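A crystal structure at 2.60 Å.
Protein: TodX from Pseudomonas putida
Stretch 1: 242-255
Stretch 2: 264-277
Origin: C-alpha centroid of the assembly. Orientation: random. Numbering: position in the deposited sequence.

Stretch 1 (242-255) KTSVGDLEGKATLS
Stretch 2 264-277: LPLDGDIRVKNFEM

Residues 248-255 and 264-272 form neighbouring antiparallel strands: their N-to-C directions differ by 152°, the axes approach to 4.4 Å, and the stretches together bury 1096 Å². Phi/psi values are mostly extended, and the register sums to 520, from Ser255 opposite Pro265 to Leu248 opposite Val272. Hydrogen-bonded and non-hydrogen-bonded pairs alternate along it.

Walking along stretch 2, Pro265 (phi/psi -67/156, C-gamma endo) lies in a non-hydrogen-bonded pair, its CA 3.8 Å from Ser255 CA. Leu266 (-162/111; chi1 96°, chi2 76°) follows in a tight bonded pair. Leu254 N donates to Leu266 O at 2.9 Å and 155°, whereas the return bond, Leu266 N to Leu254 O, is weak: short at 2.6 Å but bent to 116°. Leu254 (t, p) and Leu266 also meet through their CD2 atoms at 4.0 Å, on the face shared with Leu248, Ala252, Ile270 and Val272.

Asp267 (-77/146, chi1 m) projects to the other face, beside Thr253 (chi1 m). There Thr253 OG1 donates to Asp267 OD1 at 3.2 Å, joining a non-hydrogen-bonded pair through its side chains. Gly268 (-176/-164) exchanges backbone bonds with Ala252: Ala252 N to Gly268 O, 3.3 Å, and Gly268 N to Ala252 O, 3.1 Å.

Asp269 (-99/151, chi1 t) pairs with Lys251, their CA atoms 5.0 Å apart and their side chains diverging. Asp269 OD1 instead comes within 2.9 Å of Glu249 OE2, a like-charge approach between two acceptors, not a hydrogen bond. Ile270 (-142/139; t, t) restores the bonded pattern: Gly250 N reaches Ile270 O at 3.3 Å, and Ile270 N reaches Gly250 O at 3.1 Å. Ile270 CG2 packs 3.6 Å from Ala252 CB, a diagonal apolar contact.

Arg271 (-131/131; chi1-3 m, t, m) lies opposite Glu249 (chi1 and chi2 t, t). Glu249 OE1 stands 4.3 Å from Arg271 NE, beyond salt-bridge range, although the charges are opposite. Val272 (-106/97, chi1 t) completes the ladder: Leu248 N to Val272 O is 3.3 Å, Val272 N to Leu248 O is 3.0 Å, and Leu248 CB lies 4.0 Å from Val272 CB.

Beyond the strand, Lys273 CA approaches Asp247 OD1 at 3.4 Å. Phe275, Glu276 and Met277 are poorly ordered, so side-chain detail there deserves caution. Val245 CG1 lies 3.3 Å from Phe275 O, and at Met277 (-172/132) a backbone bond reappears, Thr243 N to Met277 O, 3.1 Å and 156°.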

# COMPACT_ATOMS: atom_id res chain seq x y z
N LYS A 242 2.09 1.65 -15.84
CA LYS A 242 3.09 2.10 -14.88
C LYS A 242 2.67 3.45 -14.32
O LYS A 242 2.30 4.36 -15.06
CB LYS A 242 4.48 2.22 -15.52
CG LYS A 242 4.50 2.20 -17.04
CD LYS A 242 3.71 3.33 -17.67
CE LYS A 242 3.60 3.10 -19.17
NZ LYS A 242 3.23 1.67 -19.43
N THR A 243 2.73 3.57 -13.00
CA THR A 243 2.37 4.80 -12.33
C THR A 243 3.39 5.87 -12.71
O THR A 243 4.59 5.70 -12.48
CB THR A 243 2.36 4.61 -10.81
OG1 THR A 243 3.70 4.42 -10.34
CG2 THR A 243 1.54 3.39 -10.45
N SER A 244 2.91 6.96 -13.30
CA SER A 244 3.79 8.04 -13.71
C SER A 244 3.83 9.11 -12.63
O SER A 244 3.32 10.22 -12.83
CB SER A 244 3.30 8.66 -15.02
OG SER A 244 2.17 9.50 -14.81
N VAL A 245 4.42 8.77 -11.48
CA VAL A 245 4.51 9.71 -10.37
C VAL A 245 5.85 10.42 -10.37
O VAL A 245 6.86 9.84 -10.77
CB VAL A 245 4.35 9.01 -9.01
CG1 VAL A 245 5.60 8.23 -8.68
CG2 VAL A 245 4.07 10.03 -7.94
N GLY A 246 5.84 11.67 -9.93
CA GLY A 246 7.08 12.41 -9.89
C GLY A 246 7.84 12.06 -8.62
O GLY A 246 7.60 11.03 -7.99
N ASP A 247 8.78 12.93 -8.25
CA ASP A 247 9.56 12.74 -7.04
C ASP A 247 8.71 13.15 -5.85
O ASP A 247 7.85 14.02 -5.98
CB ASP A 247 10.81 13.64 -7.06
CG ASP A 247 11.69 13.41 -8.27
OD1 ASP A 247 12.04 12.24 -8.55
OD2 ASP A 247 12.05 14.41 -8.94
N LEU A 248 8.91 12.52 -4.70
CA LEU A 248 8.18 12.95 -3.53
C LEU A 248 9.05 14.11 -3.08
O LEU A 248 10.27 13.96 -3.00
CB LEU A 248 8.17 11.89 -2.43
CG LEU A 248 7.31 10.63 -2.51
CD1 LEU A 248 7.26 10.02 -1.10
CD2 LEU A 248 5.92 10.96 -3.00
N GLU A 249 8.45 15.26 -2.80
CA GLU A 249 9.23 16.40 -2.35
C GLU A 249 8.55 17.19 -1.24
O GLU A 249 7.33 17.35 -1.21
CB GLU A 249 9.55 17.34 -3.52
CG GLU A 249 10.79 18.17 -3.26
CD GLU A 249 11.29 18.91 -4.47
OE1 GLU A 249 11.24 18.33 -5.58
OE2 GLU A 249 11.75 20.07 -4.32
N GLY A 250 9.35 17.68 -0.30
CA GLY A 250 8.80 18.43 0.79
C GLY A 250 9.90 18.89 1.72
O GLY A 250 11.08 18.88 1.38
N LYS A 251 9.50 19.27 2.92
CA LYS A 251 10.44 19.74 3.91
C LYS A 251 10.89 18.59 4.79
O LYS A 251 10.11 17.67 5.09
CB LYS A 251 9.79 20.85 4.75
CG LYS A 251 9.35 22.07 3.95
CD LYS A 251 10.42 22.47 2.92
CE LYS A 251 10.46 23.99 2.68
NZ LYS A 251 11.78 24.41 2.07
N ALA A 252 12.15 18.64 5.20
CA ALA A 252 12.74 17.61 6.03
C ALA A 252 13.80 18.24 6.91
O ALA A 252 14.43 19.23 6.53
CB ALA A 252 13.37 16.54 5.17
N THR A 253 13.98 17.69 8.09
CA THR A 253 14.98 18.19 9.01
C THR A 253 16.07 17.14 9.18
O THR A 253 15.83 16.06 9.71
CB THR A 253 14.39 18.49 10.40
OG1 THR A 253 13.36 19.47 10.29
CG2 THR A 253 15.48 19.02 11.33
N LEU A 254 17.26 17.45 8.69
CA LEU A 254 18.38 16.54 8.84
C LEU A 254 18.99 16.98 10.15
O LEU A 254 19.28 18.16 10.33
CB LEU A 254 19.39 16.71 7.74
CG LEU A 254 20.69 16.01 8.13
CD1 LEU A 254 20.50 14.50 8.07
CD2 LEU A 254 21.81 16.46 7.21
N SER A 255 19.18 16.05 11.06
CA SER A 255 19.74 16.40 12.35
C SER A 255 20.84 15.44 12.79
O SER A 255 20.64 14.24 12.90
CB SER A 255 18.61 16.46 13.38
OG SER A 255 18.89 15.59 14.44
N LEU A 264 22.32 18.83 16.13
CA LEU A 264 22.61 19.91 15.19
C LEU A 264 21.69 19.74 13.98
O LEU A 264 22.11 19.22 12.94
CB LEU A 264 24.09 19.84 14.75
CG LEU A 264 24.74 21.02 14.03
CD1 LEU A 264 26.17 20.62 13.62
CD2 LEU A 264 23.93 21.42 12.80
N PRO A 265 20.43 20.18 14.12
CA PRO A 265 19.35 20.14 13.12
C PRO A 265 19.59 21.02 11.92
O PRO A 265 20.33 22.00 11.99
CB PRO A 265 18.15 20.63 13.91
CG PRO A 265 18.76 21.69 14.78
CD PRO A 265 20.00 20.94 15.30
N LEU A 266 18.96 20.69 10.80
CA LEU A 266 19.13 21.51 9.63
C LEU A 266 18.03 21.25 8.61
O LEU A 266 17.93 20.17 8.02
CB LEU A 266 20.54 21.32 9.08
CG LEU A 266 21.03 20.39 7.97
CD1 LEU A 266 20.64 20.98 6.64
CD2 LEU A 266 22.56 20.29 8.04
N ASP A 267 17.18 22.27 8.46
CA ASP A 267 16.03 22.26 7.56
C ASP A 267 16.42 22.46 6.12
O ASP A 267 17.36 23.19 5.82
CB ASP A 267 15.05 23.37 7.91
CG ASP A 267 14.79 23.47 9.38
OD1 ASP A 267 14.57 22.42 10.02
OD2 ASP A 267 14.81 24.60 9.90
N GLY A 268 15.68 21.81 5.23
CA GLY A 268 15.97 21.93 3.82
C GLY A 268 14.94 21.19 3.02
O GLY A 268 13.87 20.84 3.51
N ASP A 269 15.27 20.95 1.76
CA ASP A 269 14.40 20.23 0.85
C ASP A 269 14.85 18.77 0.76
O ASP A 269 16.04 18.47 0.94
CB ASP A 269 14.46 20.87 -0.53
CG ASP A 269 13.58 20.16 -1.53
OD1 ASP A 269 12.34 20.35 -1.48
OD2 ASP A 269 14.12 19.40 -2.37
N ILE A 270 13.91 17.87 0.50
CA ILE A 270 14.24 16.47 0.36
C ILE A 270 13.40 15.92 -0.75
O ILE A 270 12.22 16.26 -0.89
CB ILE A 270 13.98 15.65 1.65
CG1 ILE A 270 14.73 14.32 1.58
CG2 ILE A 270 12.49 15.38 1.83
CD1 ILE A 270 14.80 13.58 2.91
N ARG A 271 14.02 15.08 -1.56
CA ARG A 271 13.36 14.44 -2.68
C ARG A 271 13.67 12.97 -2.62
O ARG A 271 14.83 12.58 -2.46
CB ARG A 271 13.86 14.99 -4.02
CG ARG A 271 13.49 16.41 -4.31
CD ARG A 271 14.14 16.86 -5.60
NE ARG A 271 15.48 17.41 -5.40
CZ ARG A 271 16.43 17.42 -6.34
NH1 ARG A 271 16.19 16.90 -7.54
NH2 ARG A 271 17.61 17.95 -6.07
N VAL A 272 12.63 12.17 -2.73
CA VAL A 272 12.76 10.74 -2.75
C VAL A 272 12.52 10.46 -4.22
O VAL A 272 11.38 10.39 -4.67
CB VAL A 272 11.70 10.08 -1.85
CG1 VAL A 272 11.81 8.58 -1.92
CG2 VAL A 272 11.91 10.53 -0.42
N LYS A 273 13.60 10.32 -4.97
CA LYS A 273 13.53 10.09 -6.41
C LYS A 273 13.16 8.68 -6.85
O LYS A 273 12.96 7.77 -6.05
CB LYS A 273 14.85 10.47 -7.08
CG LYS A 273 15.16 11.95 -7.09
CD LYS A 273 16.54 12.18 -7.66
CE LYS A 273 16.72 13.59 -8.19
NZ LYS A 273 18.05 13.73 -8.85
N ASN A 274 13.07 8.53 -8.17
CA ASN A 274 12.74 7.30 -8.87
C ASN A 274 12.15 6.07 -8.18
O ASN A 274 12.86 5.21 -7.64
CB ASN A 274 13.96 6.86 -9.68
CG ASN A 274 14.50 7.97 -10.53
OD1 ASN A 274 13.83 8.44 -11.46
ND2 ASN A 274 15.72 8.42 -10.23
N PHE A 275 10.82 6.01 -8.25
CA PHE A 275 9.98 4.92 -7.77
C PHE A 275 8.69 5.30 -8.41
O PHE A 275 8.36 6.47 -8.50
CB PHE A 275 9.64 4.95 -6.30
CG PHE A 275 10.74 4.63 -5.41
CD1 PHE A 275 11.56 3.52 -5.62
CD2 PHE A 275 10.88 5.37 -4.26
CE1 PHE A 275 12.46 3.17 -4.66
CE2 PHE A 275 11.77 5.03 -3.32
CZ PHE A 275 12.56 3.94 -3.50
N GLU A 276 7.95 4.30 -8.81
CA GLU A 276 6.68 4.56 -9.42
C GLU A 276 5.89 3.44 -8.80
O GLU A 276 5.70 3.40 -7.59
CB GLU A 276 6.84 4.40 -10.94
CG GLU A 276 8.06 3.54 -11.29
CD GLU A 276 8.71 3.92 -12.61
OE1 GLU A 276 9.12 5.09 -12.78
OE2 GLU A 276 8.82 3.03 -13.49
N MET A 277 5.46 2.54 -9.65
CA MET A 277 4.72 1.35 -9.28
C MET A 277 4.72 0.69 -10.64
O MET A 277 4.45 1.32 -11.65
CB MET A 277 3.30 1.68 -8.80
CG MET A 277 3.21 2.21 -7.36
SD MET A 277 1.73 3.22 -7.07
CE MET A 277 0.41 1.98 -7.03